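PDB 2C4X: endoglucanase from Clostridium thermocellum, which carries, in this C-terminal PKD and CBM44 fragment of a larger cellulosomal cellulase, a carbohydrate-binding module that recognises beta-glucan chains and xyloglucan. Local coordinates for the calcium ion site. Coordinates in Å, arbitrary orientation; residue numbers count along the deposited sequence, not the author numbering.

Contact 1: the calcium ion site. Residues 7-10, 36, 38-39, 79-81, 83. With CA (calcium ion), chain B.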
# COMPACT_ATOMS: atom_id res chain seq x y z
N ASN A 7 -31.02 30.17 -17.39
CA ASN A 7 -29.72 29.59 -17.75
C ASN A 7 -29.42 28.28 -17.03
O ASN A 7 -29.50 28.21 -15.80
CB ASN A 7 -28.59 30.60 -17.49
CG ASN A 7 -27.21 30.03 -17.82
OD1 ASN A 7 -27.05 29.30 -18.80
ND2 ASN A 7 -26.22 30.36 -17.01
N GLN A 8 -29.09 27.24 -17.80
CA GLN A 8 -28.63 25.97 -17.23
C GLN A 8 -27.15 26.06 -16.86
O GLN A 8 -26.33 26.56 -17.66
CB GLN A 8 -28.84 24.81 -18.20
CG GLN A 8 -30.29 24.52 -18.50
CD GLN A 8 -30.46 23.51 -19.61
OE1 GLN A 8 -29.65 22.59 -19.79
NE2 GLN A 8 -31.53 23.66 -20.36
N ALA A 9 -26.82 25.58 -15.66
CA ALA A 9 -25.42 25.51 -15.23
C ALA A 9 -24.68 24.44 -16.04
O ALA A 9 -25.27 23.43 -16.41
CB ALA A 9 -25.33 25.22 -13.73
N PRO A 10 -23.40 24.69 -16.36
CA PRO A 10 -22.67 23.74 -17.18
C PRO A 10 -22.42 22.43 -16.42
O PRO A 10 -22.61 22.38 -15.20
CB PRO A 10 -21.34 24.46 -17.48
CG PRO A 10 -21.20 25.50 -16.40
CD PRO A 10 -22.59 25.86 -15.97
N ASP A 36 -21.42 23.04 -21.51
CA ASP A 36 -22.59 23.85 -21.24
C ASP A 36 -23.62 23.54 -22.32
O ASP A 36 -23.34 23.68 -23.51
CB ASP A 36 -22.26 25.34 -21.21
CG ASP A 36 -23.38 26.15 -20.59
OD1 ASP A 36 -24.01 25.65 -19.64
OD2 ASP A 36 -23.65 27.28 -21.05
N ASP A 38 -26.58 25.00 -22.96
CA ASP A 38 -27.29 26.12 -23.55
C ASP A 38 -26.39 27.34 -23.79
O ASP A 38 -26.87 28.46 -23.98
CB ASP A 38 -28.52 26.50 -22.70
CG ASP A 38 -28.14 26.99 -21.30
OD1 ASP A 38 -26.96 26.87 -20.92
OD2 ASP A 38 -29.02 27.49 -20.56
N GLY A 39 -25.08 27.11 -23.81
CA GLY A 39 -24.12 28.19 -24.01
C GLY A 39 -22.76 27.60 -24.24
O GLY A 39 -22.64 26.56 -24.89
N ASP A 79 -19.76 28.92 -17.15
CA ASP A 79 -20.26 29.21 -18.49
C ASP A 79 -20.22 30.71 -18.84
O ASP A 79 -19.79 31.54 -18.02
CB ASP A 79 -21.66 28.59 -18.72
CG ASP A 79 -22.76 29.28 -17.93
OD1 ASP A 79 -22.58 30.43 -17.49
OD2 ASP A 79 -23.84 28.69 -17.78
N ASN A 80 -20.64 31.04 -20.06
CA ASN A 80 -20.65 32.41 -20.59
C ASN A 80 -21.55 33.40 -19.83
O ASN A 80 -21.42 34.62 -19.99
CB ASN A 80 -21.02 32.41 -22.09
CG ASN A 80 -22.40 31.81 -22.36
OD1 ASN A 80 -22.64 30.63 -22.11
ND2 ASN A 80 -23.31 32.62 -22.87
N GLN A 81 -22.45 32.88 -19.00
CA GLN A 81 -23.34 33.69 -18.20
C GLN A 81 -23.01 33.69 -16.70
O GLN A 81 -23.77 34.22 -15.89
CB GLN A 81 -24.78 33.24 -18.44
CG GLN A 81 -25.34 33.76 -19.77
CD GLN A 81 -26.68 33.15 -20.11
OE1 GLN A 81 -27.71 33.82 -20.01
NE2 GLN A 81 -26.69 31.88 -20.51
N ALA A 83 -22.70 31.05 -14.55
CA ALA A 83 -23.13 29.90 -13.76
C ALA A 83 -22.05 28.82 -13.75
O ALA A 83 -21.30 28.66 -14.72
CB ALA A 83 -24.46 29.31 -14.29
CA CA B . -25.33 27.77 -19.48
O HOH W 1 -24.87 29.81 -20.70
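This calcium looks structural: seven oxygens surround it, nearly all from the protein, and they tie three separate stretches of the PKD domain together at one end. Asp36 grips with both carboxylate oxygens, OD2 at 2.4 Å and OD1 at 2.5 Å from the ion, its CG anti to the backbone N (chi1 -166°). Asn7 reaches in the same extended way (chi1 178°) and offers its amide oxygen OD1, while the next residue, Gln8, turns its main-chain carbonyl O inward, 2.4 Å from the calcium. Asp38 and Asp79 each give one oxygen, and both place CG in the crowded position between backbone N and carbonyl carbon.

The second oxygens of these two aspartates are put to work. Asp38 OD2 takes a nearly straight hydrogen bond from Gln8 N (2.8 Å, 171° at H), fixing the carboxylate against the N-terminal segment. Asp79 OD1 accepts from the backbone N of Gln81 and of Ala83, both coming from above the carboxylate plane, so the turn after strand 69-79 holds the group's rotation. Its metal-bound OD2 also receives Asn7 ND2 at 3.0 Å on the syn lone pair, in the plane of the amide; one asparagine side chain therefore serves the ion with its oxygen and a neighbouring ligand with its nitrogen.

Water 1 fills the remaining observed position, held by Gln81 NE2 and lying 2.8 Å from Asn80 OD1. The ion probably offsets the charge of the carboxylates of Asp36, Asp38 and Asp79, while Asn7 and Gln8 give neutral oxygens. The site pins the N-terminal segment and the loop around Asp36 to the end of strand 69-79, likely stabilising this tip of the domain.

Contact 2: the calcium ion site. Residues 99, 101, 104-106, 126, 132-137, 248-249. With CA (calcium ion), chain C.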
# COMPACT_ATOMS: atom_id res chain seq x y z
N ASP A 99 11.53 4.92 0.17
CA ASP A 99 10.49 4.10 0.78
C ASP A 99 10.29 4.61 2.21
O ASP A 99 11.16 4.43 3.06
CB ASP A 99 10.94 2.64 0.79
CG ASP A 99 9.88 1.68 1.32
OD1 ASP A 99 8.82 2.10 1.81
OD2 ASP A 99 10.14 0.46 1.25
N SER A 101 7.89 3.64 4.23
CA SER A 101 7.12 2.64 4.98
C SER A 101 7.62 2.53 6.41
O SER A 101 8.79 2.80 6.70
CB SER A 101 7.23 1.27 4.31
OG SER A 101 6.62 1.28 3.03
N ASN A 104 10.77 -0.31 5.95
CA ASN A 104 11.19 0.01 4.58
C ASN A 104 12.52 -0.61 4.19
O ASN A 104 12.84 -0.72 3.00
CB ASN A 104 11.23 1.53 4.40
CG ASN A 104 12.13 2.23 5.41
OD1 ASN A 104 13.36 2.08 5.38
ND2 ASN A 104 11.53 3.00 6.31
N PHE A 105 13.29 -0.99 5.22
CA PHE A 105 14.56 -1.71 5.10
C PHE A 105 15.67 -0.98 4.32
O PHE A 105 16.66 -1.59 3.92
CB PHE A 105 14.31 -3.13 4.57
CG PHE A 105 13.29 -3.88 5.36
CD1 PHE A 105 13.59 -4.34 6.65
CD2 PHE A 105 12.01 -4.10 4.85
CE1 PHE A 105 12.64 -5.02 7.41
CE2 PHE A 105 11.05 -4.79 5.60
CZ PHE A 105 11.36 -5.24 6.88
N GLU A 106 15.51 0.33 4.17
CA GLU A 106 16.46 1.15 3.40
C GLU A 106 17.75 1.47 4.17
O GLU A 106 18.72 1.95 3.57
CB GLU A 106 15.80 2.45 2.90
CG GLU A 106 14.53 2.23 2.05
CD GLU A 106 14.80 1.47 0.76
OE1 GLU A 106 15.75 1.83 0.03
OE2 GLU A 106 14.06 0.52 0.45
N ASN A 126 18.99 -8.55 4.53
CA ASN A 126 18.63 -7.33 3.82
C ASN A 126 19.26 -7.35 2.42
O ASN A 126 20.47 -7.50 2.28
CB ASN A 126 19.06 -6.09 4.62
CG ASN A 126 18.60 -4.80 3.97
OD1 ASN A 126 18.99 -4.48 2.85
ND2 ASN A 126 17.76 -4.04 4.68
N PHE A 132 10.08 -3.86 -3.08
CA PHE A 132 8.78 -3.36 -3.52
C PHE A 132 8.83 -1.85 -3.70
O PHE A 132 8.27 -1.31 -4.66
CB PHE A 132 7.65 -3.76 -2.54
CG PHE A 132 6.31 -3.24 -2.95
CD1 PHE A 132 5.59 -3.85 -3.98
CD2 PHE A 132 5.78 -2.10 -2.33
CE1 PHE A 132 4.35 -3.34 -4.38
CE2 PHE A 132 4.55 -1.59 -2.73
CZ PHE A 132 3.83 -2.21 -3.75
N LYS A 133 9.50 -1.17 -2.77
CA LYS A 133 9.74 0.26 -2.84
C LYS A 133 11.15 0.56 -2.38
O LYS A 133 11.65 -0.09 -1.46
CB LYS A 133 8.76 1.03 -1.96
CG LYS A 133 7.50 1.49 -2.65
CD LYS A 133 6.81 2.60 -1.85
CE LYS A 133 6.28 2.09 -0.51
NZ LYS A 133 5.46 3.15 0.17
N GLY A 134 11.79 1.54 -3.01
CA GLY A 134 13.15 1.89 -2.67
C GLY A 134 14.11 0.88 -3.25
O GLY A 134 13.76 0.15 -4.20
N GLU A 135 15.30 0.80 -2.68
CA GLU A 135 16.32 -0.07 -3.22
C GLU A 135 16.45 -1.40 -2.47
O GLU A 135 17.06 -2.34 -2.98
CB GLU A 135 17.66 0.67 -3.28
CG GLU A 135 17.68 1.84 -4.28
CD GLU A 135 18.83 2.80 -4.03
OE1 GLU A 135 19.27 2.92 -2.86
OE2 GLU A 135 19.28 3.45 -4.99
N ARG A 136 15.85 -1.49 -1.28
CA ARG A 136 16.09 -2.63 -0.40
C ARG A 136 14.83 -3.26 0.19
O ARG A 136 13.78 -2.63 0.23
CB ARG A 136 17.04 -2.22 0.74
CG ARG A 136 18.43 -1.84 0.28
CD ARG A 136 19.31 -1.45 1.44
NE ARG A 136 20.70 -1.35 1.01
CZ ARG A 136 21.57 -2.36 1.02
NH1 ARG A 136 21.21 -3.56 1.45
NH2 ARG A 136 22.81 -2.15 0.59
N GLY A 137 14.97 -4.50 0.64
CA GLY A 137 13.90 -5.22 1.34
C GLY A 137 14.54 -6.40 2.05
O GLY A 137 15.76 -6.45 2.20
N ASP A 248 8.88 -6.58 1.91
CA ASP A 248 9.26 -5.17 1.92
C ASP A 248 8.06 -4.29 2.16
O ASP A 248 6.93 -4.72 1.95
CB ASP A 248 9.92 -4.76 0.59
CG ASP A 248 10.62 -3.41 0.66
OD1 ASP A 248 10.97 -2.97 1.78
OD2 ASP A 248 10.84 -2.77 -0.39
N ALA A 249 8.33 -3.07 2.62
CA ALA A 249 7.35 -2.00 2.67
C ALA A 249 6.11 -2.36 3.49
O ALA A 249 4.97 -2.12 3.07
CB ALA A 249 6.97 -1.53 1.26
CA CA C . 12.15 -0.94 0.73
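Three stretches of the CBM44 part of the chain supply the ligands: Asp99, Asn104 and Glu106 from an early loop, Lys133 and Arg136 from the loop running into strand 137-145, and Asp248 from strand 241-251, near the C-terminal end. Main-chain carbonyls of Asn104, Lys133 and Arg136 are among the ligands, so the path of the backbone shapes much of the shell.

Asp248 is the bidentate ligand, CG anti to its backbone N (chi1 -167°), with OD2 2.5 Å and OD1 2.6 Å from the calcium. OD2 also accepts Phe132 N on its anti lone pair and Lys133 N from above the carboxylate plane, the latter bond almost straight (173° at H). OD1 lies in plane at the edge of the Phe105 ring.

Asp99, likewise anti (chi1 -176°), binds tip-on through OD2. Its OD1 turns away to Ser101, taking the hydroxyl OG at 2.6 Å on the syn lone pair and the backbone N from above the plane; Lys133 NZ makes a looser salt bridge to this oxygen at 3.9 Å. Glu106 bends at chi2 to bring OE2 to 2.4 Å from the ion, while OE1 receives Glu135 N at 2.9 Å on its syn lone pair. Arg136 N reaches OE2 from above the plane, so the glutamate braces the very loop that sends carbonyls to the metal.

A second shell steadies the early loop. Asn104 spans it, ND2 to Ser101 O and OD1 from Glu106 N, and Asn126 ND2 holds Phe105 O at 2.8 Å while its OD1 accepts Arg136 NH1, lying in the guanidinium plane, though the donor stands above the plane of the asparagine carbonyl. The calcium thus sits at the side of the beta-sandwich, joining two loops to strand 241-251.

Contact 1 and contact 2 lie in different domains of one chain, the centres of their C-alpha atoms about 51 Å apart, and they share no residue or strand. Contact 1 caps the end of the PKD domain remote from the binding module, whereas contact 2 lies on the side of CBM44 facing the connecting segment. Neither ion bridges the two domains, so each probably supports its own fold rather than their relative placement. The sites also differ in make-up: side-chain oxygens and a water dominate contact 1, while backbone carbonyls weigh more in contact 2, where no bound water is seen.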